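Local atomic coordinates of extracellular solute-binding protein, family 5 (Chelativorans sp., PDB entry 6WM6), a protein that binds EDTA and related aminopolycarboxylates in the periplasm, probably for delivery to an ABC transporter. Residues A[49-53]-A[271-276]; A[221-225]-A[247-252]. One frame throughout, in Å; residues are numbered along the deposited sequence.

Interaction 1: A[49-53]-A[271-276]; sequences EVTFA and EVDVIY
A single parallel beta bridge can join two sheets, and here it ties edge strand 49-54 of a mixed four-stranded sheet to short strand 274-275, paired with strand 524-537 of a second mixed sheet in this periplasmic binding protein. Residues 49-53 are in beta conformation; the segments' end-to-end directions diverge by 59°. E271, with phi/psi -72/-30, lies beside T51, its O 3.8 Å from T51 CG2, while its carboxylate reaches R255. V272 (rotamer m) sets CG1 4.0 Å from A53 CB. At D273, phi/psi of -111/-12 interrupts the extension, so two successive amides face one carbonyl: D273 N to T51 O is 2.8 Å, V274 N to T51 O a weak 3.2 Å. The D273 side chain (m) turns back to accept T51 N at OD2, 3.0 Å, and waters link OD2 to E49 O and T51 OG1. V274, extended and t, is bridged with F52 (CA-CA 4.6 Å); its CG1 lies 3.6 Å from F52 CD2, and its O accepts A53 N at 2.9 Å. I275 CG2 touches A53 CB at 3.9 Å. Y276 brings CB to 4.0 Å from F52 CZ, and a water spans Y276 N and A53 O, 2.8 Å from each.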
loop_
_atom_site.group_PDB
_atom_site.type_symbol
_atom_site.label_atom_id
_atom_site.label_comp_id
_atom_site.label_asym_id
_atom_site.label_seq_id
_atom_site.Cartn_x
_atom_site.Cartn_y
_atom_site.Cartn_z
ATOM N N GLU A 49 -20.987 -6.756 18.902
ATOM C CA GLU A 49 -20.053 -5.687 18.563
ATOM C C GLU A 49 -18.665 -6.260 18.353
ATOM O O GLU A 49 -18.303 -7.277 18.952
ATOM C CB GLU A 49 -19.980 -4.611 19.659
ATOM C CG GLU A 49 -21.328 -4.025 20.067
ATOM C CD GLU A 49 -21.185 -2.793 20.945
ATOM O OE1 GLU A 49 -20.038 -2.451 21.297
ATOM O OE2 GLU A 49 -22.221 -2.171 21.269
ATOM N N VAL A 50 -17.890 -5.606 17.495
ATOM C CA VAL A 50 -16.479 -5.913 17.268
ATOM C C VAL A 50 -15.708 -4.602 17.353
ATOM O O VAL A 50 -16.142 -3.582 16.793
ATOM C CB VAL A 50 -16.252 -6.586 15.904
ATOM C CG1 VAL A 50 -14.761 -6.567 15.512
ATOM C CG2 VAL A 50 -16.813 -7.996 15.909
ATOM N N THR A 51 -14.566 -4.634 18.037
ATOM C CA THR A 51 -13.664 -3.496 18.130
ATOM C C THR A 51 -12.327 -3.846 17.499
ATOM O O THR A 51 -11.703 -4.845 17.868
ATOM C CB THR A 51 -13.483 -3.063 19.575
ATOM O OG1 THR A 51 -14.753 -2.666 20.119
ATOM C CG2 THR A 51 -12.547 -1.882 19.668
ATOM N N PHE A 52 -11.888 -3.004 16.569
ATOM C CA PHE A 52 -10.669 -3.187 15.773
ATOM C C PHE A 52 -9.718 -2.049 16.114
ATOM O O PHE A 52 -10.074 -0.874 15.990
ATOM C CB PHE A 52 -11.094 -3.150 14.296
ATOM C CG PHE A 52 -10.032 -3.510 13.281
ATOM C CD1 PHE A 52 -8.888 -2.753 13.128
ATOM C CD2 PHE A 52 -10.223 -4.585 12.427
ATOM C CE1 PHE A 52 -7.935 -3.094 12.157
ATOM C CE2 PHE A 52 -9.283 -4.909 11.462
ATOM C CZ PHE A 52 -8.151 -4.168 11.334
ATOM N N ALA A 53 -8.505 -2.388 16.526
ATOM C CA ALA A 53 -7.529 -1.377 16.896
ATOM C C ALA A 53 -6.889 -0.767 15.659
ATOM O O ALA A 53 -6.524 -1.487 14.725
ATOM C CB ALA A 53 -6.417 -1.998 17.749
ATOM N N GLU A 271 -10.038 -5.107 25.505
ATOM C CA GLU A 271 -10.312 -3.737 25.096
ATOM C C GLU A 271 -10.549 -3.642 23.594
ATOM O O GLU A 271 -11.267 -2.752 23.121
ATOM C CB GLU A 271 -9.125 -2.858 25.485
ATOM C CG GLU A 271 -9.254 -1.388 25.143
ATOM C CD GLU A 271 -8.091 -0.565 25.684
ATOM O OE1 GLU A 271 -7.300 -1.110 26.486
ATOM O OE2 GLU A 271 -7.970 0.619 25.307
ATOM N N VAL A 272 -9.916 -4.529 22.832
ATOM C CA VAL A 272 -10.164 -4.654 21.404
ATOM C C VAL A 272 -10.273 -6.139 21.113
ATOM O O VAL A 272 -9.824 -6.990 21.896
ATOM C CB VAL A 272 -9.054 -4.020 20.546
ATOM C CG1 VAL A 272 -8.865 -2.549 20.885
ATOM C CG2 VAL A 272 -7.744 -4.784 20.692
ATOM N N ASP A 273 -10.876 -6.454 19.964
ATOM C CA ASP A 273 -11.035 -7.826 19.515
ATOM C C ASP A 273 -10.191 -8.189 18.300
ATOM O O ASP A 273 -10.107 -9.384 17.968
ATOM C CB ASP A 273 -12.505 -8.083 19.169
ATOM C CG ASP A 273 -13.444 -7.661 20.267
ATOM O OD1 ASP A 273 -13.299 -8.175 21.381
ATOM O OD2 ASP A 273 -14.312 -6.816 20.017
ATOM N N VAL A 274 -9.604 -7.204 17.628
ATOM C CA VAL A 274 -8.826 -7.404 16.410
ATOM C C VAL A 274 -7.697 -6.382 16.422
ATOM O O VAL A 274 -7.931 -5.199 16.708
ATOM C CB VAL A 274 -9.646 -7.154 15.138
ATOM C CG1 VAL A 274 -8.831 -7.525 13.884
ATOM C CG2 VAL A 274 -10.958 -7.903 15.179
ATOM N N ILE A 275 -6.499 -6.825 16.071
ATOM C CA ILE A 275 -5.364 -5.936 15.844
ATOM C C ILE A 275 -4.710 -6.333 14.525
ATOM O O ILE A 275 -4.776 -7.496 14.106
ATOM C CB ILE A 275 -4.367 -5.937 17.011
ATOM C CG1 ILE A 275 -3.656 -7.284 17.154
ATOM C CG2 ILE A 275 -5.088 -5.579 18.318
ATOM C CD1 ILE A 275 -2.543 -7.281 18.178
ATOM N N TYR A 276 -4.039 -5.373 13.892
ATOM C CA TYR A 276 -3.368 -5.585 12.592
ATOM C C TYR A 276 -2.059 -4.804 12.579
ATOM O O TYR A 276 -1.848 -3.910 11.750
ATOM C CB TYR A 276 -4.298 -5.160 11.456
ATOM C CG TYR A 276 -3.931 -5.643 10.063
ATOM C CD1 TYR A 276 -3.810 -6.982 9.783
ATOM C CD2 TYR A 276 -3.778 -4.745 9.013
ATOM C CE1 TYR A 276 -3.550 -7.442 8.485
ATOM C CE2 TYR A 276 -3.491 -5.184 7.728
ATOM C CZ TYR A 276 -3.366 -6.520 7.488
ATOM O OH TYR A 276 -3.112 -6.956 6.206
HETATM O O HOH W 1 -16.734 -8.095 21.035
HETATM O O HOH W 2 -16.212 -4.678 21.040
HETATM O O HOH W 3 -3.997 -2.591 14.428
#

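Interaction 2: A[221-225]-A[247-252]; sequences PYMVE and PYLDKL
Strands that are not neighbours in a sheet can still meet through their side chains and the loops at their ends. No backbone hydrogen bond joins residues 221-225 to 247-252, because strand 232-237 runs between strands 222-228 and 251-256; the nearest CA pair is P221 to P247, at 5.6 Å. The apolar contacts centre on Y222 (chi1 -71°, chi2 -83°), whose ring is clamped on both faces. P247, which follows a cis peptide bond, places CB 3.4 Å from Y222 CZ over one face. Over the opposite face, L252 CB makes a CH-pi contact, 4.3 Å from the ring centroid and 13° off its normal, with L252 CD2 4.1 Å from Y222 CD2. Beside this clamp, P221 CB and P247 CB lie 4.2 Å apart. Among the hydrogen bonds, L249 N donates to Y222 OH at 3.1 Å, and a water lies 2.6 Å from Y222 OH and 3.0 Å from Y248 N, so that the phenol end fastens the loop backbone leading into strand 251-256. The charged contact is a salt bridge: K251, with chi2 to chi4 all t, starts away from the other segment yet carries NZ to 3.0 Å from OE1 of E225, itself t at chi1 and chi2. Side chains thus reach past the intervening strand 232-237 to join the first and third strands of an antiparallel beta-meander, 222-228, 232-237 and 251-256, in a family 5 solute-binding protein.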
loop_
_atom_site.group_PDB
_atom_site.type_symbol
_atom_site.label_atom_id
_atom_site.label_comp_id
_atom_site.label_asym_id
_atom_site.label_seq_id
_atom_site.Cartn_x
_atom_site.Cartn_y
_atom_site.Cartn_z
ATOM N N PRO A 221 -22.228 -0.726 4.326
ATOM C CA PRO A 221 -23.022 -1.465 5.323
ATOM C C PRO A 221 -23.122 -0.771 6.666
ATOM O O PRO A 221 -24.075 -1.047 7.402
ATOM C CB PRO A 221 -22.286 -2.821 5.427
ATOM C CG PRO A 221 -20.883 -2.509 4.967
ATOM C CD PRO A 221 -21.064 -1.505 3.856
ATOM N N TYR A 222 -22.175 0.109 6.989
ATOM C CA TYR A 222 -22.122 0.785 8.279
ATOM C C TYR A 222 -22.081 2.299 8.079
ATOM O O TYR A 222 -21.825 2.784 6.972
ATOM C CB TYR A 222 -20.901 0.291 9.096
ATOM C CG TYR A 222 -21.071 -1.140 9.595
ATOM C CD1 TYR A 222 -21.781 -1.412 10.740
ATOM C CD2 TYR A 222 -20.518 -2.200 8.903
ATOM C CE1 TYR A 222 -21.963 -2.693 11.185
ATOM C CE2 TYR A 222 -20.675 -3.502 9.347
ATOM C CZ TYR A 222 -21.407 -3.737 10.486
ATOM O OH TYR A 222 -21.618 -5.027 10.950
ATOM N N MET A 223 -22.347 3.033 9.151
ATOM C CA MET A 223 -22.259 4.486 9.138
ATOM C C MET A 223 -21.788 4.950 10.502
ATOM O O MET A 223 -22.003 4.265 11.493
ATOM C CB MET A 223 -23.612 5.101 8.760
ATOM C CG MET A 223 -24.719 4.901 9.788
ATOM S SD MET A 223 -26.351 5.292 9.105
ATOM C CE MET A 223 -26.126 6.941 8.468
ATOM N N VAL A 224 -21.168 6.124 10.553
ATOM C CA VAL A 224 -20.614 6.620 11.810
ATOM C C VAL A 224 -21.729 7.119 12.720
ATOM O O VAL A 224 -22.547 7.973 12.329
ATOM C CB VAL A 224 -19.570 7.714 11.543
ATOM C CG1 VAL A 224 -19.017 8.258 12.882
ATOM C CG2 VAL A 224 -18.448 7.188 10.702
ATOM N N GLU A 225 -21.771 6.586 13.934
ATOM C CA GLU A 225 -22.620 7.080 15.012
ATOM C C GLU A 225 -21.933 8.176 15.821
ATOM O O GLU A 225 -22.585 9.168 16.171
ATOM C CB GLU A 225 -23.026 5.925 15.932
ATOM C CG GLU A 225 -23.942 6.333 17.084
ATOM C CD GLU A 225 -24.286 5.170 17.998
ATOM O OE1 GLU A 225 -23.389 4.674 18.713
ATOM O OE2 GLU A 225 -25.462 4.733 17.992
ATOM N N PRO A 247 -25.451 -5.845 7.143
ATOM C CA PRO A 247 -24.429 -6.050 8.176
ATOM C C PRO A 247 -24.944 -6.954 9.296
ATOM O O PRO A 247 -26.159 -7.084 9.492
ATOM C CB PRO A 247 -24.218 -4.633 8.721
ATOM C CG PRO A 247 -25.528 -3.980 8.559
ATOM C CD PRO A 247 -26.095 -4.525 7.270
ATOM N N TYR A 248 -24.040 -7.580 10.021
ATOM C CA TYR A 248 -24.414 -8.481 11.109
ATOM C C TYR A 248 -24.237 -7.906 12.503
ATOM O O TYR A 248 -24.829 -8.447 13.446
ATOM C CB TYR A 248 -23.589 -9.776 11.028
ATOM C CG TYR A 248 -23.888 -10.612 9.817
ATOM C CD1 TYR A 248 -23.243 -10.402 8.610
ATOM C CD2 TYR A 248 -24.820 -11.638 9.875
ATOM C CE1 TYR A 248 -23.517 -11.177 7.505
ATOM C CE2 TYR A 248 -25.099 -12.420 8.767
ATOM C CZ TYR A 248 -24.434 -12.179 7.589
ATOM O OH TYR A 248 -24.694 -12.949 6.466
ATOM N N LEU A 249 -23.459 -6.849 12.678
ATOM C CA LEU A 249 -23.145 -6.329 14.007
ATOM C C LEU A 249 -24.024 -5.140 14.359
ATOM O O LEU A 249 -24.431 -4.353 13.501
ATOM C CB LEU A 249 -21.686 -5.881 14.074
ATOM C CG LEU A 249 -20.650 -6.977 13.821
ATOM C CD1 LEU A 249 -19.300 -6.358 13.544
ATOM C CD2 LEU A 249 -20.584 -7.921 15.002
ATOM N N ASP A 250 -24.304 -5.007 15.652
ATOM C CA ASP A 250 -24.974 -3.809 16.143
ATOM C C ASP A 250 -24.031 -2.618 16.162
ATOM O O ASP A 250 -24.464 -1.493 15.917
ATOM C CB ASP A 250 -25.511 -4.048 17.556
ATOM C CG ASP A 250 -26.635 -5.060 17.589
ATOM O OD1 ASP A 250 -27.524 -4.985 16.724
ATOM O OD2 ASP A 250 -26.608 -5.934 18.479
ATOM N N LYS A 251 -22.750 -2.841 16.457
ATOM C CA LYS A 251 -21.752 -1.793 16.385
ATOM C C LYS A 251 -20.433 -2.372 15.904
ATOM O O LYS A 251 -20.053 -3.496 16.260
ATOM C CB LYS A 251 -21.530 -1.082 17.731
ATOM C CG LYS A 251 -22.798 -0.469 18.301
ATOM C CD LYS A 251 -22.495 0.659 19.276
ATOM C CE LYS A 251 -23.782 1.180 19.906
ATOM N NZ LYS A 251 -23.551 2.399 20.733
ATOM N N LEU A 252 -19.740 -1.586 15.078
ATOM C CA LEU A 252 -18.374 -1.842 14.640
ATOM C C LEU A 252 -17.559 -0.638 15.091
ATOM O O LEU A 252 -17.901 0.511 14.753
ATOM C CB LEU A 252 -18.323 -1.974 13.119
ATOM C CG LEU A 252 -16.922 -2.050 12.518
ATOM C CD1 LEU A 252 -16.156 -3.253 13.046
ATOM C CD2 LEU A 252 -17.041 -2.101 10.988
HETATM O O HOH W 4 -21.171 -7.104 9.380
HETATM O O HOH W 5 -26.623 3.106 19.575
#

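From the N terminus, the chain lays down strand 49-54 first, and its partner in interaction 1 arrives only after 217 intervening residues. Within that long excursion, interaction 2 closes a much shorter loop of 21 residues that contains strand 232-237, so the two closures nest rather than cross. The segments meet directly: V50 N lies 3.3 Å from K251 O, a probable hydrogen bond between neighbouring strands 49-54 and 251-256, and V50 CG2 packs 3.8 Å from L249 CD1. The short closure, interaction 2, joins two strands of one sheet, whereas the long one, interaction 1, links that sheet's outermost strand 49-54 to the sheet containing strand 524-537.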